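Local structure of alpha-1,4-endofucoidanase (Mariniflexile fucanivorans, 6DLH) at residues A[186-189]-A[190-194]. The protein hydrolyses internal alpha-1,4 linkages of fucoidan, a fucan, as a family 107 glycoside hydrolase that probably works by a retaining mechanism. Numbering follows the deposited sequence.
Sequences INSQ and TYHEG
A type I beta turn, Thr-190 to Glu-193, sits in the loop between helices 181-184 and 198-216 of the catalytic domain, and there Gln-189 just ahead of it meets the rings of Tyr-191 and His-192. It illustrates how a short loop can close on itself through side-chain packing, for no hydrogen bond joins 186-189 to 190-194. CB of Gln-189 serves both rings at once. It stands over a face of His-192, 3.7 Å from the ring centroid, and over a face of Tyr-191, 4.2 Å from that centroid, in two CH-pi contacts. Beyond CB the chain bends at chi2 (-82°), which lays the amide across the outer part of the tyrosine ring with the planes only 22° apart. Its NE2 ends 3.6 Å from Tyr-191 OH, without a hydrogen bond between them. From CA, the bond to CB of the buried His-192 points toward 186-189, and its imidazole meets Tyr-191 CD1 in the ring plane at one edge. Two phenylalanines from outside these segments also meet it: Phe-202 of helix 198-216 stacks on it, and the ring of Phe-185 meets it with the planes at about 55°. An alanine in place of His-192 would probably leave CB of Gln-189 without one of its two rings and Phe-202 without its stacking partner, opening a gap between loop and helix. Ser-188 OG lies 3.8 Å from His-192 NE2, but its hydrogen bond goes back to the carbonyl of Phe-185. Nearer the backbone, the carbonyl oxygen of Ile-186 comes within 3.3 Å of His-192 CB.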
loop_
_atom_site.group_PDB
_atom_site.type_symbol
_atom_site.label_atom_id
_atom_site.label_comp_id
_atom_site.label_asym_id
_atom_site.label_seq_id
_atom_site.Cartn_x
_atom_site.Cartn_y
_atom_site.Cartn_z
ATOM N N ILE A 186 22.022 20.602 7.273
ATOM C CA ILE A 186 21.541 21.783 6.569
ATOM C C ILE A 186 22.708 22.733 6.293
ATOM O O ILE A 186 22.708 23.416 5.271
ATOM C CB ILE A 186 20.384 22.481 7.320
ATOM C CG1 ILE A 186 19.141 21.592 7.420
ATOM C CG2 ILE A 186 20.051 23.830 6.692
ATOM C CD1 ILE A 186 17.877 22.334 7.816
ATOM N N ASN A 187 23.698 22.764 7.199
ATOM C CA ASN A 187 24.809 23.702 7.109
ATOM C C ASN A 187 26.044 23.027 6.516
ATOM O O ASN A 187 27.034 23.702 6.240
ATOM C CB ASN A 187 25.124 24.372 8.452
ATOM C CG ASN A 187 24.008 25.252 8.977
ATOM O OD1 ASN A 187 23.673 25.198 10.159
ATOM N ND2 ASN A 187 23.428 26.073 8.117
ATOM N N SER A 188 25.972 21.706 6.300
ATOM C CA SER A 188 27.123 20.933 5.848
ATOM C C SER A 188 27.557 21.345 4.443
ATOM O O SER A 188 28.684 21.067 4.044
ATOM C CB SER A 188 26.889 19.438 5.942
ATOM O OG SER A 188 25.803 19.022 5.124
ATOM N N GLN A 189 26.652 21.992 3.702
ATOM C CA GLN A 189 26.924 22.410 2.335
ATOM C C GLN A 189 26.270 23.766 2.082
ATOM O O GLN A 189 25.329 24.147 2.778
ATOM C CB GLN A 189 26.437 21.352 1.341
ATOM C CG GLN A 189 27.388 20.173 1.164
ATOM C CD GLN A 189 28.519 20.454 0.203
ATOM O OE1 GLN A 189 28.782 21.597 -0.166
ATOM N NE2 GLN A 189 29.205 19.401 -0.215
ATOM N N THR A 190 26.780 24.477 1.069
ATOM C CA THR A 190 26.374 25.842 0.769
ATOM C C THR A 190 25.090 25.846 -0.064
ATOM O O THR A 190 24.241 26.719 0.106
ATOM C CB THR A 190 27.511 26.611 0.082
ATOM O OG1 THR A 190 27.716 26.037 -1.210
ATOM C CG2 THR A 190 28.810 26.584 0.859
ATOM N N TYR A 191 24.959 24.849 -0.951
ATOM C CA TYR A 191 23.878 24.780 -1.923
ATOM C C TYR A 191 22.608 24.199 -1.303
ATOM O O TYR A 191 21.630 23.966 -2.009
ATOM C CB TYR A 191 24.308 23.979 -3.157
ATOM C CG TYR A 191 24.824 22.586 -2.893
ATOM C CD1 TYR A 191 24.021 21.612 -2.314
ATOM C CD2 TYR A 191 26.113 22.226 -3.256
ATOM C CE1 TYR A 191 24.491 20.327 -2.081
ATOM C CE2 TYR A 191 26.598 20.946 -3.033
ATOM C CZ TYR A 191 25.785 19.992 -2.444
ATOM O OH TYR A 191 26.263 18.731 -2.223
ATOM N N HIS A 192 22.634 23.974 0.016
ATOM C CA HIS A 192 21.497 23.418 0.731
ATOM C C HIS A 192 20.419 24.480 0.920
ATOM O O HIS A 192 19.252 24.143 1.110
ATOM C CB HIS A 192 21.931 22.846 2.088
ATOM C CG HIS A 192 22.454 21.450 2.044
ATOM N ND1 HIS A 192 23.099 20.927 0.938
ATOM C CD2 HIS A 192 22.463 20.478 2.981
ATOM C CE1 HIS A 192 23.466 19.686 1.188
ATOM N NE2 HIS A 192 23.093 19.389 2.438
ATOM N N GLU A 193 20.822 25.756 0.882
ATOM C CA GLU A 193 19.892 26.840 1.157
ATOM C C GLU A 193 19.627 27.643 -0.117
ATOM O O GLU A 193 20.402 27.586 -1.071
ATOM C CB GLU A 193 20.372 27.681 2.342
ATOM C CG GLU A 193 19.223 28.251 3.157
ATOM C CD GLU A 193 19.440 28.316 4.661
ATOM O OE1 GLU A 193 20.422 27.711 5.149
ATOM O OE2 GLU A 193 18.614 28.965 5.345
ATOM N N GLY A 194 18.506 28.373 -0.112
ATOM C CA GLY A 194 17.998 29.065 -1.284
ATOM C C GLY A 194 16.511 29.372 -1.136
ATOM O O GLY A 194 16.036 29.614 -0.026
#